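Local structure of dihydroorotase (Saccharomyces cerevisiae S288C, 6L0A) at residues 72-84 / 110-124. The protein catalyses the zinc-dependent interconversion of N-carbamoyl-aspartate and dihydroorotate, the third step of de novo pyrimidine biosynthesis. Residues are numbered along the deposited sequence; the frame is centred on the assembly and turned at random.
Sequences MSFYLSKDLTPDL and AGVDPNDFSAFYPIF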
ATOM      1  N   MET C  72     -28.753   4.084  14.702  1.00 13.91           N
ATOM      2  CA  MET C  72     -27.655   3.816  15.621  1.00 16.23           C
ATOM      3  C   MET C  72     -27.325   2.328  15.654  1.00 17.08           C
ATOM      4  O   MET C  72     -28.134   1.488  15.252  1.00 16.29           O
ATOM      5  CB  MET C  72     -28.001   4.302  17.028  1.00 16.50           C
ATOM      6  CG  MET C  72     -28.477   5.763  17.088  1.00 16.15           C
ATOM      7  SD  MET C  72     -27.253   6.972  16.505  1.00 16.57           S
ATOM      8  CE  MET C  72     -25.948   6.787  17.723  1.00 16.19           C
ATOM      9  N   SER C  73     -26.131   2.006  16.158  1.00 13.28           N
ATOM     10  CA  SER C  73     -25.697   0.619  16.224  1.00 11.61           C
ATOM     11  C   SER C  73     -24.945   0.338  17.521  1.00 13.26           C
ATOM     12  O   SER C  73     -24.408   1.234  18.180  1.00 14.18           O
ATOM     13  CB  SER C  73     -24.777   0.249  15.046  1.00 13.56           C
ATOM     14  OG  SER C  73     -23.622   1.081  15.060  1.00 12.26           O
ATOM     15  N   PHE C  74     -24.923  -0.945  17.870  1.00 13.95           N
ATOM     16  CA  PHE C  74     -24.006  -1.492  18.855  1.00 12.52           C
ATOM     17  C   PHE C  74     -22.774  -2.074  18.162  1.00 12.78           C
ATOM     18  O   PHE C  74     -22.820  -2.508  17.009  1.00 16.00           O
ATOM     19  CB  PHE C  74     -24.672  -2.611  19.673  1.00 15.32           C
ATOM     20  CG  PHE C  74     -25.535  -2.129  20.817  1.00 14.26           C
ATOM     21  CD1 PHE C  74     -25.309  -0.899  21.425  1.00 17.28           C
ATOM     22  CD2 PHE C  74     -26.545  -2.940  21.306  1.00 20.32           C
ATOM     23  CE1 PHE C  74     -26.100  -0.479  22.499  1.00 19.78           C
ATOM     24  CE2 PHE C  74     -27.345  -2.535  22.364  1.00 21.44           C
ATOM     25  CZ  PHE C  74     -27.124  -1.305  22.966  1.00 20.54           C
ATOM     26  N   TYR C  75     -21.678  -2.111  18.907  1.00 11.72           N
ATOM     27  CA  TYR C  75     -20.442  -2.774  18.506  1.00 12.52           C
ATOM     28  C   TYR C  75     -20.485  -4.220  18.988  1.00 14.93           C
ATOM     29  O   TYR C  75     -20.813  -4.475  20.150  1.00 16.61           O
ATOM     30  CB  TYR C  75     -19.296  -1.997  19.145  1.00 13.85           C
ATOM     31  CG  TYR C  75     -17.860  -2.372  18.899  1.00 13.19           C
ATOM     32  CD1 TYR C  75     -17.287  -3.483  19.514  1.00 16.32           C
ATOM     33  CD2 TYR C  75     -17.045  -1.545  18.135  1.00 13.04           C
ATOM     34  CE1 TYR C  75     -15.937  -3.776  19.330  1.00 17.50           C
ATOM     35  CE2 TYR C  75     -15.701  -1.827  17.950  1.00 12.17           C
ATOM     36  CZ  TYR C  75     -15.158  -2.942  18.543  1.00 15.55           C
ATOM     37  OH  TYR C  75     -13.821  -3.211  18.360  1.00 14.97           O
ATOM     38  N   LEU C  76     -20.175  -5.170  18.107  1.00 13.28           N
ATOM     39  CA  LEU C  76     -20.261  -6.583  18.496  1.00 14.38           C
ATOM     40  C   LEU C  76     -19.090  -6.914  19.418  1.00 20.20           C
ATOM     41  O   LEU C  76     -17.953  -7.081  18.969  1.00 17.52           O
ATOM     42  CB  LEU C  76     -20.284  -7.488  17.267  1.00 14.87           C
ATOM     43  CG  LEU C  76     -20.584  -8.980  17.549  1.00 17.50           C
ATOM     44  CD1 LEU C  76     -21.978  -9.133  18.107  1.00 17.91           C
ATOM     45  CD2 LEU C  76     -20.446  -9.840  16.297  1.00 17.72           C
ATOM     46  N   SER C  77     -19.355  -7.021  20.716  1.00 25.94           N
ATOM     47  CA  SER C  77     -18.269  -7.177  21.677  1.00 25.16           C
ATOM     48  C   SER C  77     -18.557  -8.318  22.639  1.00 23.51           C
ATOM     49  O   SER C  77     -19.679  -8.819  22.732  1.00 23.92           O
ATOM     50  CB  SER C  77     -18.008  -5.887  22.471  1.00 27.01           C
ATOM     51  OG  SER C  77     -18.768  -5.829  23.661  1.00 30.85           O
ATOM     52  N   LYS C  78     -17.495  -8.726  23.336  1.00 28.43           N
ATOM     53  CA  LYS C  78     -17.616  -9.756  24.363  1.00 32.74           C
ATOM     54  C   LYS C  78     -18.679  -9.439  25.400  1.00 32.47           C
ATOM     55  O   LYS C  78     -19.267 -10.370  25.962  1.00 34.16           O
ATOM     56  CB  LYS C  78     -16.264  -9.896  25.091  1.00 31.00           C
ATOM     57  CG  LYS C  78     -15.142 -10.525  24.305  1.00 38.00           C
ATOM     58  CD  LYS C  78     -13.886 -10.512  25.161  1.00 39.09           C
ATOM     59  CE  LYS C  78     -12.894  -9.526  24.611  1.00 34.74           C
ATOM     60  NZ  LYS C  78     -12.619  -9.856  23.191  1.00 39.62           N
ATOM     61  N   ASP C  79     -18.961  -8.154  25.622  1.00 31.43           N
ATOM     62  CA  ASP C  79     -19.840  -7.724  26.695  1.00 26.85           C
ATOM     63  C   ASP C  79     -21.315  -7.787  26.320  1.00 31.14           C
ATOM     64  O   ASP C  79     -22.171  -7.781  27.212  1.00 34.05           O
ATOM     65  CB  ASP C  79     -19.468  -6.301  27.116  1.00 38.06           C
ATOM     66  CG  ASP C  79     -18.016  -6.189  27.566  1.00 44.07           C
ATOM     67  OD1 ASP C  79     -17.476  -7.186  28.096  1.00 50.75           O
ATOM     68  OD2 ASP C  79     -17.405  -5.119  27.365  1.00 43.85           O
ATOM     69  N   LEU C  80     -21.629  -7.871  25.029  1.00 24.16           N
ATOM     70  CA  LEU C  80     -23.018  -7.883  24.588  1.00 27.63           C
ATOM     71  C   LEU C  80     -23.735  -9.149  25.058  1.00 30.07           C
ATOM     72  O   LEU C  80     -23.149 -10.236  25.126  1.00 28.35           O
ATOM     73  CB  LEU C  80     -23.072  -7.786  23.063  1.00 26.61           C
ATOM     74  CG  LEU C  80     -23.514  -6.479  22.419  1.00 27.64           C
ATOM     75  CD1 LEU C  80     -22.781  -5.290  23.028  1.00 34.96           C
ATOM     76  CD2 LEU C  80     -23.262  -6.553  20.916  1.00 18.89           C
ATOM     77  N   THR C  81     -25.016  -8.999  25.393  1.00 24.91           N
ATOM     78  CA  THR C  81     -25.837 -10.127  25.813  1.00 29.61           C
ATOM     79  C   THR C  81     -27.160 -10.099  25.067  1.00 25.29           C
ATOM     80  O   THR C  81     -27.650  -9.022  24.706  1.00 25.13           O
ATOM     81  CB  THR C  81     -26.110 -10.124  27.329  1.00 28.39           C
ATOM     82  OG1 THR C  81     -27.024  -9.068  27.655  1.00 29.44           O
ATOM     83  CG2 THR C  81     -24.806  -9.949  28.113  1.00 31.74           C
ATOM     84  N   PRO C  82     -27.757 -11.270  24.818  1.00 24.50           N
ATOM     85  CA  PRO C  82     -29.052 -11.302  24.113  1.00 22.11           C
ATOM     86  C   PRO C  82     -30.129 -10.455  24.765  1.00 27.30           C
ATOM     87  O   PRO C  82     -30.949  -9.849  24.066  1.00 26.03           O
ATOM     88  CB  PRO C  82     -29.419 -12.794  24.124  1.00 26.19           C
ATOM     89  CG  PRO C  82     -28.106 -13.507  24.219  1.00 21.16           C
ATOM     90  CD  PRO C  82     -27.215 -12.623  25.056  1.00 26.20           C
ATOM     91  N   ASP C  83     -30.156 -10.395  26.097  1.00 26.92           N
ATOM     92  CA  ASP C  83     -31.162  -9.572  26.761  1.00 28.56           C
ATOM     93  C   ASP C  83     -30.976  -8.102  26.403  1.00 26.30           C
ATOM     94  O   ASP C  83     -31.956  -7.384  26.170  1.00 28.53           O
ATOM     95  CB  ASP C  83     -31.102  -9.793  28.273  1.00 33.48           C
ATOM     96  CG  ASP C  83     -31.520 -11.207  28.668  1.00 49.27           C
ATOM     97  OD1 ASP C  83     -32.668 -11.377  29.135  1.00 56.32           O
ATOM     98  OD2 ASP C  83     -30.709 -12.152  28.498  1.00 51.70           O
ATOM     99  N   LEU C  84     -29.719  -7.648  26.304  1.00 25.91           N
ATOM    100  CA  LEU C  84     -29.458  -6.260  25.932  1.00 26.96           C
ATOM    101  C   LEU C  84     -29.876  -5.985  24.494  1.00 26.36           C
ATOM    102  O   LEU C  84     -30.347  -4.887  24.179  1.00 22.50           O
ATOM    103  CB  LEU C  84     -27.981  -5.936  26.136  1.00 29.10           C
ATOM    104  CG  LEU C  84     -27.532  -4.577  25.598  1.00 32.96           C
ATOM    105  CD1 LEU C  84     -28.388  -3.449  26.183  1.00 33.92           C
ATOM    106  CD2 LEU C  84     -26.058  -4.341  25.876  1.00 30.12           C
ATOM    107  N   ALA C 110     -11.122  -4.484  20.432  1.00 13.96           N
ATOM    108  CA  ALA C 110     -12.159  -5.182  21.178  1.00 15.15           C
ATOM    109  C   ALA C 110     -13.046  -6.067  20.292  1.00 16.18           C
ATOM    110  O   ALA C 110     -14.052  -6.588  20.779  1.00 15.52           O
ATOM    111  CB  ALA C 110     -13.023  -4.163  21.931  1.00 15.94           C
ATOM    112  N   GLY C 111     -12.707  -6.244  19.011  1.00 16.73           N
ATOM    113  CA  GLY C 111     -13.546  -6.979  18.083  1.00 17.40           C
ATOM    114  C   GLY C 111     -13.436  -8.491  18.185  1.00 22.55           C
ATOM    115  O   GLY C 111     -12.950  -9.040  19.176  1.00 20.57           O
ATOM    116  N   VAL C 112     -13.880  -9.174  17.126  1.00 17.45           N
ATOM    117  CA  VAL C 112     -14.104 -10.615  17.173  1.00 23.27           C
ATOM    118  C   VAL C 112     -13.039 -11.366  16.373  1.00 22.65           C
ATOM    119  O   VAL C 112     -12.279 -10.792  15.591  1.00 26.10           O
ATOM    120  CB  VAL C 112     -15.506 -11.006  16.665  1.00 25.68           C
ATOM    121  CG1 VAL C 112     -16.569 -10.136  17.299  1.00 28.93           C
ATOM    122  CG2 VAL C 112     -15.541 -10.925  15.147  1.00 25.57           C
ATOM    123  N   ASP C 113     -13.009 -12.684  16.574  1.00 29.89           N
ATOM    124  CA  ASP C 113     -12.287 -13.601  15.705  1.00 30.51           C
ATOM    125  C   ASP C 113     -13.286 -14.205  14.731  1.00 28.33           C
ATOM    126  O   ASP C 113     -14.094 -15.053  15.141  1.00 27.03           O
ATOM    127  CB  ASP C 113     -11.606 -14.698  16.526  1.00 33.86           C
ATOM    128  CG  ASP C 113     -10.959 -15.777  15.663  1.00 40.00           C
ATOM    129  OD1 ASP C 113     -10.831 -15.589  14.430  1.00 35.82           O
ATOM    130  OD2 ASP C 113     -10.556 -16.819  16.232  1.00 44.70           O
ATOM    131  N   PRO C 114     -13.286 -13.812  13.450  1.00 22.11           N
ATOM    132  CA  PRO C 114     -14.291 -14.339  12.513  1.00 22.72           C
ATOM    133  C   PRO C 114     -14.103 -15.804  12.161  1.00 34.31           C
ATOM    134  O   PRO C 114     -14.880 -16.329  11.350  1.00 34.84           O
ATOM    135  CB  PRO C 114     -14.110 -13.455  11.271  1.00 24.63           C
ATOM    136  CG  PRO C 114     -12.690 -13.001  11.346  1.00 25.03           C
ATOM    137  CD  PRO C 114     -12.361 -12.865  12.805  1.00 25.34           C
ATOM    138  N   ASN C 115     -13.093 -16.475  12.718  1.00 29.95           N
ATOM    139  CA  ASN C 115     -12.953 -17.912  12.506  1.00 36.90           C
ATOM    140  C   ASN C 115     -13.815 -18.716  13.464  1.00 40.28           C
ATOM    141  O   ASN C 115     -14.119 -19.881  13.177  1.00 39.38           O
ATOM    142  CB  ASN C 115     -11.492 -18.346  12.658  1.00 32.54           C
ATOM    143  CG  ASN C 115     -10.631 -17.888  11.512  1.00 37.39           C
ATOM    144  OD1 ASN C 115     -11.072 -17.839  10.362  1.00 36.98           O
ATOM    145  ND2 ASN C 115      -9.390 -17.539  11.818  1.00 44.51           N
ATOM    146  N   ASP C 116     -14.200 -18.119  14.598  1.00 33.81           N
ATOM    147  CA  ASP C 116     -15.093 -18.732  15.577  1.00 36.47           C
ATOM    148  C   ASP C 116     -16.143 -17.680  15.959  1.00 37.16           C
ATOM    149  O   ASP C 116     -15.995 -16.953  16.949  1.00 31.09           O
ATOM    150  CB  ASP C 116     -14.308 -19.243  16.784  1.00 42.42           C
ATOM    151  CG  ASP C 116     -15.080 -20.277  17.588  1.00 43.35           C
ATOM    152  OD1 ASP C 116     -16.268 -20.028  17.890  1.00 44.35           O
ATOM    153  OD2 ASP C 116     -14.495 -21.331  17.923  1.00 45.16           O
ATOM    154  N   PHE C 117     -17.191 -17.589  15.137  1.00 30.88           N
ATOM    155  CA  PHE C 117     -18.368 -16.767  15.398  1.00 29.71           C
ATOM    156  C   PHE C 117     -19.372 -17.462  16.303  1.00 35.64           C
ATOM    157  O   PHE C 117     -20.378 -16.844  16.674  1.00 26.23           O
ATOM    158  CB  PHE C 117     -19.077 -16.419  14.087  1.00 28.91           C
ATOM    159  CG  PHE C 117     -18.614 -15.135  13.442  1.00 26.02           C
ATOM    160  CD1 PHE C 117     -18.641 -13.938  14.132  1.00 25.58           C
ATOM    161  CD2 PHE C 117     -18.198 -15.130  12.117  1.00 22.91           C
ATOM    162  CE1 PHE C 117     -18.236 -12.756  13.517  1.00 23.92           C
ATOM    163  CE2 PHE C 117     -17.796 -13.972  11.504  1.00 23.19           C
ATOM    164  CZ  PHE C 117     -17.816 -12.776  12.200  1.00 23.34           C
ATOM    165  N   SER C 118     -19.127 -18.732  16.649  1.00 36.46           N
ATOM    166  CA  SER C 118     -20.129 -19.526  17.354  1.00 37.19           C
ATOM    167  C   SER C 118     -20.486 -18.927  18.707  1.00 33.25           C
ATOM    168  O   SER C 118     -21.636 -19.042  19.149  1.00 35.88           O
ATOM    169  CB  SER C 118     -19.626 -20.959  17.533  1.00 35.60           C
ATOM    170  OG  SER C 118     -18.666 -21.012  18.575  1.00 39.10           O
ATOM    171  N   ALA C 119     -19.520 -18.294  19.380  1.00 35.02           N
ATOM    172  CA  ALA C 119     -19.779 -17.701  20.687  1.00 30.94           C
ATOM    173  C   ALA C 119     -20.779 -16.558  20.622  1.00 33.52           C
ATOM    174  O   ALA C 119     -21.356 -16.198  21.652  1.00 35.57           O
ATOM    175  CB  ALA C 119     -18.478 -17.198  21.312  1.00 37.31           C
ATOM    176  N   PHE C 120     -20.987 -15.965  19.446  1.00 26.48           N
ATOM    177  CA  PHE C 120     -21.952 -14.887  19.293  1.00 25.43           C
ATOM    178  C   PHE C 120     -23.276 -15.361  18.714  1.00 22.00           C
ATOM    179  O   PHE C 120     -24.160 -14.541  18.480  1.00 21.24           O
ATOM    180  CB  PHE C 120     -21.345 -13.761  18.429  1.00 19.52           C
ATOM    181  CG  PHE C 120     -20.162 -13.107  19.077  1.00 23.54           C
ATOM    182  CD1 PHE C 120     -20.335 -12.061  19.970  1.00 21.88           C
ATOM    183  CD2 PHE C 120     -18.880 -13.592  18.857  1.00 24.67           C
ATOM    184  CE1 PHE C 120     -19.252 -11.486  20.601  1.00 28.48           C
ATOM    185  CE2 PHE C 120     -17.791 -13.019  19.489  1.00 30.91           C
ATOM    186  CZ  PHE C 120     -17.975 -11.965  20.359  1.00 27.45           C
ATOM    187  N   TYR C 121     -23.448 -16.665  18.491  1.00 21.44           N
ATOM    188  CA  TYR C 121     -24.711 -17.139  17.932  1.00 20.56           C
ATOM    189  C   TYR C 121     -25.922 -16.775  18.795  1.00 20.86           C
ATOM    190  O   TYR C 121     -26.975 -16.454  18.221  1.00 21.45           O
ATOM    191  CB  TYR C 121     -24.627 -18.651  17.670  1.00 27.76           C
ATOM    192  CG  TYR C 121     -24.188 -18.964  16.250  1.00 28.17           C
ATOM    193  CD1 TYR C 121     -23.181 -18.227  15.640  1.00 26.57           C
ATOM    194  CD2 TYR C 121     -24.793 -19.978  15.517  1.00 23.23           C
ATOM    195  CE1 TYR C 121     -22.781 -18.489  14.334  1.00 27.97           C
ATOM    196  CE2 TYR C 121     -24.404 -20.254  14.213  1.00 27.97           C
ATOM    197  CZ  TYR C 121     -23.394 -19.501  13.624  1.00 29.13           C
ATOM    198  OH  TYR C 121     -22.993 -19.767  12.331  1.00 27.51           O
ATOM    199  N   PRO C 122     -25.851 -16.779  20.130  1.00 24.53           N
ATOM    200  CA  PRO C 122     -26.994 -16.250  20.903  1.00 21.97           C
ATOM    201  C   PRO C 122     -27.317 -14.792  20.593  1.00 24.75           C
ATOM    202  O   PRO C 122     -28.497 -14.415  20.580  1.00 21.84           O
ATOM    203  CB  PRO C 122     -26.544 -16.444  22.354  1.00 24.26           C
ATOM    204  CG  PRO C 122     -25.649 -17.631  22.296  1.00 26.96           C
ATOM    205  CD  PRO C 122     -24.877 -17.459  21.006  1.00 26.73           C
ATOM    206  N   ILE C 123     -26.299 -13.963  20.333  1.00 20.93           N
ATOM    207  CA  ILE C 123     -26.549 -12.583  19.912  1.00 18.13           C
ATOM    208  C   ILE C 123     -27.278 -12.559  18.577  1.00 20.87           C
ATOM    209  O   ILE C 123     -28.282 -11.858  18.408  1.00 19.42           O
ATOM    210  CB  ILE C 123     -25.230 -11.794  19.836  1.00 20.99           C
ATOM    211  CG1 ILE C 123     -24.481 -11.819  21.176  1.00 26.14           C
ATOM    212  CG2 ILE C 123     -25.499 -10.345  19.362  1.00 18.86           C
ATOM    213  CD1 ILE C 123     -25.204 -11.106  22.299  1.00 27.45           C
ATOM    214  N   PHE C 124     -26.771 -13.311  17.593  1.00 19.07           N
ATOM    215  CA  PHE C 124     -27.386 -13.298  16.266  1.00 18.78           C
ATOM    216  C   PHE C 124     -28.818 -13.820  16.305  1.00 23.54           C
ATOM    217  O   PHE C 124     -29.678 -13.336  15.554  1.00 19.16           O
ATOM    218  CB  PHE C 124     -26.553 -14.127  15.281  1.00 21.33           C
ATOM    219  CG  PHE C 124     -25.131 -13.662  15.142  1.00 20.33           C
ATOM    220  CD1 PHE C 124     -24.792 -12.334  15.359  1.00 19.99           C
ATOM    221  CD2 PHE C 124     -24.128 -14.553  14.798  1.00 19.70           C
ATOM    222  CE1 PHE C 124     -23.478 -11.900  15.221  1.00 17.02           C
ATOM    223  CE2 PHE C 124     -22.795 -14.124  14.672  1.00 22.36           C
ATOM    224  CZ  PHE C 124     -22.479 -12.799  14.880  1.00 16.72           C
TER
HETATM  225  O   HOH W   1     -15.787  -8.884  20.304  1.00 26.09           O
HETATM  226  O   HOH W   2     -10.908  -8.712  20.941  1.00 26.40           O
HETATM  227  O   HOH W   3     -14.989  -6.881  23.451  1.00 26.68           O
HETATM  228  O   HOH W   4     -14.497 -11.525  20.813  1.00 29.43           O
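L76 plugs a pocket lined by V112, F120, I123 and F124, where two beta-alpha loops of this amidohydrolase's TIM barrel, leading into helices 82-90 and 121-130, pack together. The contact exemplifies a common division of labour: a buried apolar side chain fills the tight centre, while water bridges backbones that do not meet directly. With CG anti to the backbone N (chi1 -171°), L76 brings CG to 3.9 Å from F120 CD1. Its CD1 rests 3.8 Å from F120 CD1 and also meets I123 CG2; CD2 lies over a face of the F120 ring and meets the F124 edge at F124 CE1, 3.8 Å away. I123 CD1 reaches T81 C at 3.5 Å, and at the outer margin the rings of P82 and P122 lie side by side.

The other flank is wet. One water donates to both L76 O and A110 O, another takes the N-H of K78 and donates to A110 O, and a third ties K78 NZ to G111 O. Y75, its side chain about 9 Å from the bound malate, sets its ring edge against A110 and hydrogen-bonds N107 O through its hydroxyl. Replacing Y75 with alanine removes ring and hydroxyl, which would probably leave N107 O without this donor and open a gap beside A110 and Y100. Between centre and wet flank, F120 turns its ring edge to the backbone, CE1 standing 3.4 Å from S77 O.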